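Local coordinates for protein of unknown function DUF574 (Streptomyces avermitilis, PDB 3GIW) that probably acts as an S-adenosylmethionine-dependent methyltransferase with a Rossmann-like fold, and binds S-adenosyl-L-homocysteine, though its substrate is not known, at residues 90-94 with 95-99; 180-183 with 184-188; 204-207 with 208-212; 260-264 with 265-269. All coordinates share one frame; numbering follows the deposited sequence.

Interaction 1 (90-94 with 95-99); sequences PTSPN and LHEIA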
loop_
_atom_site.group_PDB
_atom_site.type_symbol
_atom_site.label_atom_id
_atom_site.label_comp_id
_atom_site.label_asym_id
_atom_site.label_seq_id
_atom_site.Cartn_x
_atom_site.Cartn_y
_atom_site.Cartn_z
ATOM N N PRO A 90 9.858 -3.217 5.529
ATOM C CA PRO A 90 10.083 -1.920 6.174
ATOM C C PRO A 90 11.103 -1.074 5.406
ATOM O O PRO A 90 12.153 -1.575 4.996
ATOM C CB PRO A 90 10.596 -2.316 7.566
ATOM C CG PRO A 90 9.983 -3.562 7.806
ATOM C CD PRO A 90 10.003 -4.303 6.497
ATOM N N THR A 91 10.784 0.195 5.205
ATOM C CA THR A 91 11.616 1.131 4.459
ATOM C C THR A 91 11.444 2.527 5.055
ATOM O O THR A 91 10.335 2.972 5.297
ATOM C CB THR A 91 11.216 1.186 2.972
ATOM O OG1 THR A 91 11.068 -0.147 2.465
ATOM C CG2 THR A 91 12.256 1.964 2.159
ATOM N N SER A 92 12.537 3.235 5.247
ATOM C CA SER A 92 12.540 4.491 5.965
ATOM C C SER A 92 12.169 5.652 5.054
ATOM O O SER A 92 12.708 5.775 3.943
ATOM C CB SER A 92 13.936 4.743 6.534
ATOM O OG SER A 92 13.891 5.801 7.456
ATOM N N PRO A 93 11.246 6.525 5.501
ATOM C CA PRO A 93 10.459 6.440 6.725
ATOM C C PRO A 93 9.267 5.499 6.605
ATOM O O PRO A 93 8.567 5.474 5.585
ATOM C CB PRO A 93 9.983 7.882 6.917
ATOM C CG PRO A 93 9.815 8.366 5.546
ATOM C CD PRO A 93 10.921 7.749 4.748
ATOM N N ASN A 94 9.026 4.741 7.661
ATOM C CA ASN A 94 7.843 3.888 7.684
ATOM C C ASN A 94 6.632 4.739 8.042
ATOM O O ASN A 94 6.765 5.864 8.557
ATOM C CB ASN A 94 8.003 2.771 8.707
ATOM C CG ASN A 94 8.971 1.710 8.260
ATOM O OD1 ASN A 94 8.709 1.007 7.287
ATOM N ND2 ASN A 94 10.086 1.581 8.978
ATOM N N LEU A 95 5.461 4.189 7.752
ATOM C CA LEU A 95 4.193 4.885 7.966
ATOM C C LEU A 95 4.128 5.467 9.382
ATOM O O LEU A 95 3.790 6.648 9.574
ATOM C CB LEU A 95 3.024 3.918 7.717
ATOM C CG LEU A 95 1.645 4.561 7.624
ATOM C CD1 LEU A 95 0.687 3.736 6.787
ATOM C CD2 LEU A 95 1.081 4.781 8.963
ATOM N N HIS A 96 4.423 4.656 10.398
ATOM C CA HIS A 96 4.335 5.164 11.779
ATOM C C HIS A 96 5.311 6.279 12.127
ATOM O O HIS A 96 5.042 7.077 13.034
ATOM C CB HIS A 96 4.397 4.032 12.845
ATOM C CG HIS A 96 5.771 3.567 13.187
ATOM N ND1 HIS A 96 6.455 2.654 12.410
ATOM C CD2 HIS A 96 6.573 3.862 14.239
ATOM C CE1 HIS A 96 7.636 2.421 12.974
ATOM N NE2 HIS A 96 7.736 3.150 14.072
ATOM N N GLU A 97 6.453 6.283 11.459
ATOM C CA GLU A 97 7.475 7.298 11.720
ATOM C C GLU A 97 6.964 8.647 11.206
ATOM O O GLU A 97 7.163 9.682 11.863
ATOM C CB GLU A 97 8.803 6.867 11.085
ATOM C CG GLU A 97 9.351 5.616 11.756
ATOM C CD GLU A 97 10.421 4.868 10.949
ATOM O OE1 GLU A 97 10.789 5.260 9.851
ATOM O OE2 GLU A 97 10.879 3.819 11.443
ATOM N N ILE A 98 6.267 8.630 10.074
ATOM C CA ILE A 98 5.647 9.855 9.541
ATOM C C ILE A 98 4.535 10.329 10.491
ATOM O O ILE A 98 4.509 11.499 10.901
ATOM C CB ILE A 98 5.109 9.639 8.120
ATOM C CG1 ILE A 98 6.255 9.394 7.147
ATOM C CG2 ILE A 98 4.260 10.855 7.663
ATOM C CD1 ILE A 98 5.766 8.843 5.815
ATOM N N ALA A 99 3.626 9.422 10.859
ATOM C CA ALA A 99 2.488 9.784 11.715
ATOM C C ALA A 99 2.969 10.277 13.074
ATOM O O ALA A 99 2.490 11.282 13.593
ATOM C CB ALA A 99 1.557 8.583 11.885
HETATM O O HOH W 1 13.363 4.287 9.574
HETATM O O HOH W 2 5.749 1.628 6.378
#
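Glu97 reaches back from the first turn of helix 95-102 to Asn94, and its OE1 accepts the backbone N-H of Asn94 at 2.9 Å in a fairly straight bond (165°). The donor comes from above the carboxylate plane. The glutamate CG, anti to the carbonyl carbon (chi1 -66°), carries the extended chain alongside the asparagine, where OE2 takes a weak bond from Asn94 ND2 at 3.4 Å. A water also donates to OE1 and binds Ser92 OG. Asn94 stands at the N-cap position and its own side chain does not cap, while Glu97 returns to the cap residue's N-H, the glutamate half of a capping box. With alanine at Glu97 the Asn94 backbone N-H would probably lose this acceptor, and the side-chain amide would lose the weak bond that ND2 makes. The cap carbonyl is used too: Asn94 O receives Ile98 N at 3.2 Å, and more weakly Glu97 N. Asn94 OD1 faces the loop instead, accepting Thr91 N at 3.0 Å and a water that in turn accepts Leu95 N. An amide suits this place, since it can donate to Glu97 and accept from Thr91 at once. Pro93, which follows a cis peptide bond, sets its CB 4.0 Å from Ile98 CG1. His96 ND1 turns to Tyr110 OH on strand 107-112, and Asn94 packs on Arg63, an S-adenosyl-L-homocysteine-binding residue.

Interaction 2 (180-183 with 184-188); sequences VGIV and RRLLE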
loop_
_atom_site.group_PDB
_atom_site.type_symbol
_atom_site.label_atom_id
_atom_site.label_comp_id
_atom_site.label_asym_id
_atom_site.label_seq_id
_atom_site.Cartn_x
_atom_site.Cartn_y
_atom_site.Cartn_z
ATOM N N VAL A 180 -13.085 -5.454 -4.007
ATOM C CA VAL A 180 -13.864 -4.323 -3.518
ATOM C C VAL A 180 -14.570 -4.749 -2.225
ATOM O O VAL A 180 -14.589 -3.991 -1.261
ATOM C CB VAL A 180 -14.878 -3.825 -4.592
ATOM C CG1 VAL A 180 -15.884 -2.844 -3.993
ATOM C CG2 VAL A 180 -14.125 -3.203 -5.802
ATOM N N GLY A 181 -15.185 -5.934 -2.210
ATOM C CA GLY A 181 -15.852 -6.422 -1.003
ATOM C C GLY A 181 -14.952 -6.582 0.199
ATOM O O GLY A 181 -15.333 -6.258 1.327
ATOM N N ILE A 182 -13.756 -7.088 -0.024
ATOM C CA ILE A 182 -12.797 -7.286 1.065
ATOM C C ILE A 182 -12.415 -5.929 1.650
ATOM O O ILE A 182 -12.443 -5.735 2.883
ATOM C CB ILE A 182 -11.521 -7.939 0.558
ATOM C CG1 ILE A 182 -11.832 -9.376 0.170
ATOM C CG2 ILE A 182 -10.362 -7.857 1.619
ATOM C CD1 ILE A 182 -10.671 -10.029 -0.531
ATOM N N VAL A 183 -12.065 -4.972 0.801
ATOM C CA VAL A 183 -11.698 -3.658 1.306
ATOM C C VAL A 183 -12.851 -3.029 2.097
ATOM O O VAL A 183 -12.630 -2.488 3.212
ATOM C CB VAL A 183 -11.223 -2.750 0.163
ATOM C CG1 VAL A 183 -11.188 -1.289 0.636
ATOM C CG2 VAL A 183 -9.888 -3.220 -0.354
ATOM N N ARG A 184 -14.060 -3.100 1.560
ATOM C CA ARG A 184 -15.183 -2.464 2.216
ATOM C C ARG A 184 -15.568 -3.225 3.497
ATOM O O ARG A 184 -16.096 -2.618 4.423
ATOM C CB ARG A 184 -16.312 -2.205 1.214
ATOM C CG ARG A 184 -15.775 -1.225 0.093
ATOM C CD ARG A 184 -15.321 0.166 0.648
ATOM N NE ARG A 184 -16.527 0.843 1.152
ATOM C CZ ARG A 184 -17.245 1.726 0.476
ATOM N NH1 ARG A 184 -16.846 2.146 -0.704
ATOM N NH2 ARG A 184 -18.358 2.223 1.020
ATOM N N ARG A 185 -15.305 -4.521 3.586
ATOM C CA ARG A 185 -15.505 -5.266 4.838
ATOM C C ARG A 185 -14.542 -4.805 5.940
ATOM O O ARG A 185 -14.920 -4.702 7.104
ATOM C CB ARG A 185 -15.339 -6.763 4.598
ATOM C CG ARG A 185 -15.491 -7.645 5.807
ATOM C CD ARG A 185 -16.885 -7.475 6.482
ATOM N NE ARG A 185 -16.947 -8.223 7.736
ATOM C CZ ARG A 185 -16.608 -7.736 8.930
ATOM N NH1 ARG A 185 -16.226 -6.488 9.058
ATOM N NH2 ARG A 185 -16.680 -8.508 10.023
ATOM N N LEU A 186 -13.306 -4.501 5.578
ATOM C CA LEU A 186 -12.369 -3.904 6.530
ATOM C C LEU A 186 -12.747 -2.501 6.982
ATOM O O LEU A 186 -12.440 -2.108 8.125
ATOM C CB LEU A 186 -10.935 -3.882 5.961
ATOM C CG LEU A 186 -10.322 -5.262 5.736
ATOM C CD1 LEU A 186 -9.090 -5.190 4.807
ATOM C CD2 LEU A 186 -9.976 -5.896 7.071
ATOM N N LEU A 187 -13.408 -1.746 6.118
ATOM C CA LEU A 187 -13.806 -0.378 6.454
ATOM C C LEU A 187 -15.064 -0.357 7.357
ATOM O O LEU A 187 -15.295 0.604 8.091
ATOM C CB LEU A 187 -14.047 0.423 5.157
ATOM C CG LEU A 187 -14.244 1.959 5.268
ATOM C CD1 LEU A 187 -13.063 2.685 5.909
ATOM C CD2 LEU A 187 -14.496 2.547 3.872
ATOM N N GLU A 188 -15.896 -1.398 7.281
ATOM C CA GLU A 188 -17.176 -1.461 8.005
ATOM C C GLU A 188 -17.074 -1.052 9.474
ATOM O O GLU A 188 -17.851 -0.193 9.915
ATOM C CB GLU A 188 -17.773 -2.871 7.902
ATOM C CG GLU A 188 -18.416 -3.181 6.589
ATOM C CD GLU A 188 -19.742 -2.484 6.389
ATOM O OE1 GLU A 188 -20.245 -1.859 7.360
ATOM O OE2 GLU A 188 -20.278 -2.574 5.249
#
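Arg184 CG lies anti to its carbonyl carbon (chi1 -62°), which swings the start of the side chain back along helix 179-187 until CG rests 3.3 Å from Val180 O. That helix is the crossover of the beta-alpha-beta unit formed by strands 163-167 and 195-201 of the Rossmann-like sheet. Leu186 takes the same first torsion (chi1 -65°), so that its CG comes 3.6 Å from Ile182 O and CD1 approaches Ile182 CG2 at 4.3 Å. Four backbone bonds of the alpha-helical i to i+4 pattern run beneath these side chains, from Arg184 N to Val180 O through to Leu187 N and Val183 O. The arginine chain then bends at chi2 and chi3, and NH1 finds its partners in the carbonyls of Phe235 and Glu237; a long flexible chain with a charged end suits a place where apolar methylenes lie on the helix and polar groups wait beyond it. Branched and apolar residues fill the buried side: Ile182 packs on Leu141, near the S-adenosyl-L-homocysteine-binding Met140, while Leu186 covers Pro143 and Leu147 of helix 143-147. Gly181, having no side chain, takes part through its carbonyl. Arg185 CB lies 3.3 Å from Gly181 O, which also accepts Arg185 N at 2.8 Å.

Interaction 3 (204-207 with 208-212); sequences EFAP and QEVGR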
loop_
_atom_site.group_PDB
_atom_site.type_symbol
_atom_site.label_atom_id
_atom_site.label_comp_id
_atom_site.label_asym_id
_atom_site.label_seq_id
_atom_site.Cartn_x
_atom_site.Cartn_y
_atom_site.Cartn_z
ATOM N N GLU A 204 -3.633 1.558 -18.172
ATOM C CA GLU A 204 -4.188 2.490 -19.150
ATOM C C GLU A 204 -3.142 3.385 -19.813
ATOM O O GLU A 204 -3.301 3.749 -20.978
ATOM C CB GLU A 204 -5.293 3.338 -18.520
ATOM C CG GLU A 204 -6.492 2.538 -18.006
ATOM C CD GLU A 204 -7.712 3.405 -17.818
ATOM O OE1 GLU A 204 -8.480 3.639 -18.790
ATOM O OE2 GLU A 204 -7.903 3.853 -16.676
ATOM N N PHE A 205 -2.092 3.748 -19.077
ATOM C CA PHE A 205 -1.106 4.749 -19.535
ATOM C C PHE A 205 0.076 4.165 -20.299
ATOM O O PHE A 205 0.782 4.899 -20.961
ATOM C CB PHE A 205 -0.640 5.570 -18.327
ATOM C CG PHE A 205 -1.774 6.285 -17.649
ATOM C CD1 PHE A 205 -2.254 7.474 -18.158
ATOM C CD2 PHE A 205 -2.423 5.740 -16.549
ATOM C CE1 PHE A 205 -3.326 8.125 -17.533
ATOM C CE2 PHE A 205 -3.481 6.378 -15.966
ATOM C CZ PHE A 205 -3.915 7.578 -16.441
ATOM N N ALA A 206 0.269 2.864 -20.238
ATOM C CA ALA A 206 1.328 2.188 -21.016
ATOM C C ALA A 206 0.943 0.738 -21.277
ATOM O O ALA A 206 1.526 -0.171 -20.702
ATOM C CB ALA A 206 2.696 2.316 -20.324
ATOM N N PRO A 207 -0.096 0.529 -22.097
ATOM C CA PRO A 207 -0.681 -0.806 -22.187
ATOM C C PRO A 207 0.289 -1.910 -22.530
ATOM O O PRO A 207 0.262 -2.969 -21.901
ATOM C CB PRO A 207 -1.779 -0.642 -23.255
ATOM C CG PRO A 207 -2.145 0.793 -23.224
ATOM C CD PRO A 207 -0.892 1.524 -22.844
ATOM N N GLN A 208 1.139 -1.721 -23.531
ATOM C CA GLN A 208 2.027 -2.798 -23.925
ATOM C C GLN A 208 3.051 -3.147 -22.868
ATOM O O GLN A 208 3.210 -4.310 -22.511
ATOM C CB GLN A 208 2.722 -2.466 -25.244
ATOM C CG GLN A 208 3.587 -3.617 -25.778
ATOM C CD GLN A 208 4.018 -3.429 -27.204
ATOM O OE1 GLN A 208 4.047 -2.299 -27.731
ATOM N NE2 GLN A 208 4.346 -4.539 -27.859
ATOM N N GLU A 209 3.769 -2.144 -22.383
ATOM C CA GLU A 209 4.872 -2.361 -21.411
ATOM C C GLU A 209 4.339 -2.856 -20.055
ATOM O O GLU A 209 4.866 -3.802 -19.482
ATOM C CB GLU A 209 5.672 -1.066 -21.203
ATOM C CG GLU A 209 6.417 -0.582 -22.443
ATOM C CD GLU A 209 5.588 0.266 -23.415
ATOM O OE1 GLU A 209 4.416 0.625 -23.141
ATOM O OE2 GLU A 209 6.110 0.577 -24.527
ATOM N N VAL A 210 3.287 -2.222 -19.546
ATOM C CA VAL A 210 2.679 -2.647 -18.283
ATOM C C VAL A 210 2.008 -4.013 -18.418
ATOM O O VAL A 210 2.136 -4.877 -17.512
ATOM C CB VAL A 210 1.769 -1.561 -17.694
ATOM C CG1 VAL A 210 0.968 -2.089 -16.443
ATOM C CG2 VAL A 210 2.624 -0.372 -17.380
ATOM N N GLY A 211 1.336 -4.257 -19.545
ATOM C CA GLY A 211 0.810 -5.610 -19.807
ATOM C C GLY A 211 1.875 -6.677 -19.779
ATOM O O GLY A 211 1.670 -7.755 -19.210
ATOM N N ARG A 212 3.012 -6.424 -20.421
ATOM C CA ARG A 212 4.110 -7.379 -20.406
ATOM C C ARG A 212 4.634 -7.616 -18.981
ATOM O O ARG A 212 4.917 -8.768 -18.600
ATOM C CB ARG A 212 5.238 -6.914 -21.352
ATOM C CG ARG A 212 4.899 -7.024 -22.840
ATOM C CD ARG A 212 4.983 -8.460 -23.288
ATOM N NE ARG A 212 6.380 -8.899 -23.335
ATOM C CZ ARG A 212 6.803 -10.065 -23.825
ATOM N NH1 ARG A 212 5.949 -10.935 -24.358
ATOM N NH2 ARG A 212 8.097 -10.361 -23.814
#
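Ala206 and Val210 meet through both backbone and side chain at the start of helix 207-219. The hydrogen bonds are all backbone ones. Val210 N donates to Ala206 O at 2.9 Å, approaching almost straight along the carbonyl direction (C=O...N 171°). Gly211 N reaches Pro207 O at the same length but from above the carbonyl plane, with a less straight bond (N-H...O 146°, against 158° for Val210). Proline fits this first turn, because it lacks the N-H that would otherwise need an acceptor. Glycine fits one turn later, where a CB would clash with Pro207 O.

The apolar contacts gather round the small methyl of Ala206. Val210 CG2, placed anti to the carbonyl carbon while CG1 is anti to the backbone N, lies 4.0 Å from Ala206 CB and 3.5 Å from Ala206 O. The branched valine thus covers the carbonyl its own N-H binds, and it goes on to pack against Trp52 and Leu226.

Glu209 brings a polar side chain near the methyl. Its chain bends at chi2 and returns OE1 to 3.7 Å from Ala206 CB, a van der Waals approach only. Farther along the helix, Arg212 forms a salt bridge with Glu51. Ala206 occupies the N-cap position and Pro207 opens the helix, an alpha-helical N-terminus that follows strand 195-201 of the Rossmann-like fold.

Interaction 4 (260-264 with 265-269); sequences DGIRD and EDIAM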
loop_
_atom_site.group_PDB
_atom_site.type_symbol
_atom_site.label_atom_id
_atom_site.label_comp_id
_atom_site.label_asym_id
_atom_site.label_seq_id
_atom_site.Cartn_x
_atom_site.Cartn_y
_atom_site.Cartn_z
ATOM N N ASP A 260 9.134 15.680 -11.514
ATOM C CA ASP A 260 10.318 16.069 -12.289
ATOM C C ASP A 260 10.818 14.943 -13.205
ATOM O O ASP A 260 11.270 13.902 -12.717
ATOM N N GLY A 261 10.723 15.157 -14.519
ATOM C CA GLY A 261 11.120 14.157 -15.521
ATOM C C GLY A 261 10.234 12.915 -15.654
ATOM O O GLY A 261 10.631 11.922 -16.282
ATOM N N ILE A 262 9.032 12.961 -15.084
ATOM C CA ILE A 262 8.122 11.819 -15.114
ATOM C C ILE A 262 7.005 12.036 -16.138
ATOM O O ILE A 262 6.233 12.992 -16.060
ATOM C CB ILE A 262 7.502 11.579 -13.725
ATOM C CG1 ILE A 262 8.606 11.344 -12.685
ATOM C CG2 ILE A 262 6.528 10.389 -13.775
ATOM C CD1 ILE A 262 8.070 11.179 -11.247
ATOM N N ARG A 263 6.920 11.131 -17.114
ATOM C CA ARG A 263 5.879 11.126 -18.120
ATOM C C ARG A 263 4.668 10.341 -17.587
ATOM O O ARG A 263 4.847 9.471 -16.736
ATOM C CB ARG A 263 6.423 10.452 -19.388
ATOM C CG ARG A 263 7.695 11.081 -19.905
ATOM C CD ARG A 263 8.269 10.278 -21.062
ATOM N NE ARG A 263 8.621 8.933 -20.651
ATOM C CZ ARG A 263 9.023 7.992 -21.484
ATOM N NH1 ARG A 263 9.172 8.239 -22.771
ATOM N NH2 ARG A 263 9.336 6.802 -21.005
ATOM N N ASP A 264 3.467 10.576 -18.114
ATOM C CA ASP A 264 2.312 9.808 -17.650
ATOM C C ASP A 264 2.515 8.312 -17.862
ATOM O O ASP A 264 2.087 7.527 -17.031
ATOM C CB ASP A 264 1.004 10.287 -18.279
ATOM C CG ASP A 264 0.598 11.698 -17.858
ATOM O OD1 ASP A 264 1.254 12.349 -17.020
ATOM O OD2 ASP A 264 -0.450 12.080 -18.406
ATOM N N GLU A 265 3.185 7.917 -18.953
ATOM C CA GLU A 265 3.376 6.521 -19.253
ATOM C C GLU A 265 4.313 5.829 -18.258
ATOM O O GLU A 265 4.346 4.614 -18.204
ATOM C CB GLU A 265 3.919 6.295 -20.656
ATOM C CG GLU A 265 5.288 6.910 -20.962
ATOM C CD GLU A 265 5.833 6.341 -22.248
ATOM O OE1 GLU A 265 6.346 5.174 -22.187
ATOM O OE2 GLU A 265 5.702 7.000 -23.318
ATOM N N ASP A 266 5.060 6.620 -17.474
ATOM C CA ASP A 266 6.023 6.076 -16.490
ATOM C C ASP A 266 5.394 5.714 -15.136
ATOM O O ASP A 266 6.107 5.279 -14.239
ATOM C CB ASP A 266 7.196 7.062 -16.266
ATOM C CG ASP A 266 7.959 7.368 -17.529
ATOM O OD1 ASP A 266 8.043 6.504 -18.414
ATOM O OD2 ASP A 266 8.473 8.525 -17.626
ATOM N N ILE A 267 4.086 5.909 -14.985
ATOM C CA ILE A 267 3.384 5.757 -13.701
ATOM C C ILE A 267 2.160 4.859 -13.962
ATOM O O ILE A 267 1.306 5.216 -14.778
ATOM C CB ILE A 267 2.962 7.162 -13.124
ATOM C CG1 ILE A 267 4.183 8.038 -12.855
ATOM C CG2 ILE A 267 2.065 6.997 -11.863
ATOM C CD1 ILE A 267 5.126 7.498 -11.776
ATOM N N ALA A 268 2.054 3.750 -13.252
ATOM C CA ALA A 268 0.964 2.787 -13.460
ATOM C C ALA A 268 0.157 2.576 -12.175
ATOM O O ALA A 268 -0.382 1.474 -11.962
ATOM C CB ALA A 268 1.499 1.423 -14.023
HETATM N N MSE A 269 0.094 3.590 -11.300
HETATM C CA MSE A 269 -0.739 3.566 -10.098
HETATM C C MSE A 269 -1.649 4.754 -10.083
HETATM O O MSE A 269 -1.183 5.880 -10.238
HETATM C CB MSE A 269 0.039 3.706 -8.782
HETATM C CG MSE A 269 0.833 2.622 -8.337
HETATM SE SE MSE A 269 -0.078 0.977 -7.927
HETATM C CE MSE A 269 1.507 0.267 -7.151
HETATM O O HOH W 3 10.872 8.843 -16.883
#
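Asp266 and Arg263 face each other across a tight turn. The arginine grips the carboxylate side-on with two nitrogens: NE donates to Asp266 OD2 at 3.1 Å, almost straight (172°), and NH2 to Asp266 OD1 at 2.9 Å on the syn lone pair. Backbone Arg263 N also reaches Asp266 OD2, at 3.1 Å, from the same face of the carboxylate as NE, and a water bridges that oxygen to Gly261 O. Glu265 completes the network. Its carboxylate stacks flat over one face of the guanidinium, with planes 8° apart, so its long 3.6 Å salt bridge from OE1 to NH2 is one of charges alone. Glu265 CG sits between the backbone N and the carbonyl carbon (chi1 61°), a rarer torsion that lays the extended chain beside the arginine. An asparagine in place of Asp266 would probably lose the charge and one of the two acceptors of the side-on grip, leaving an arginine N-H without its mate.

Farther out, the backbone fixes the aspartate: Asp266 N donates to Arg263 O at 3.0 Å, and Ile267 N to Asp264 O. On the inner side Ile262 CG2 presses on Ile267 CG1 at a tight 3.4 Å, and both isoleucines lean on helix 55-75. Asp264 pairs with Lys251 in a salt bridge. The i to i+3 bonds mark a short 3-10 turn, in the loop that leads from strand 240-248 into strand 269-275 of the antiparallel end of the sheet.

Overall arrangement
The four contacts follow one another along the chain; each is local, and none encloses or crosses another. Interaction 1 closes the turn from the loop after strand 81-85 into helix 95-102. Interaction 2 runs within helix 179-187, the crossover between strands 163-167 and 195-201, with its centre about 24 Å from that of interaction 1. Interaction 3 begins helix 207-219, just beyond strand 195-201. Interaction 4 folds the loop before strand 269-275. Interactions 3 and 4 touch: Phe205 O lies 3.4 Å from Glu265 CB, and Val210 CG2 is 4.0 Å from Ala268 CB, joining the helix start to the loop that enters the antiparallel strand.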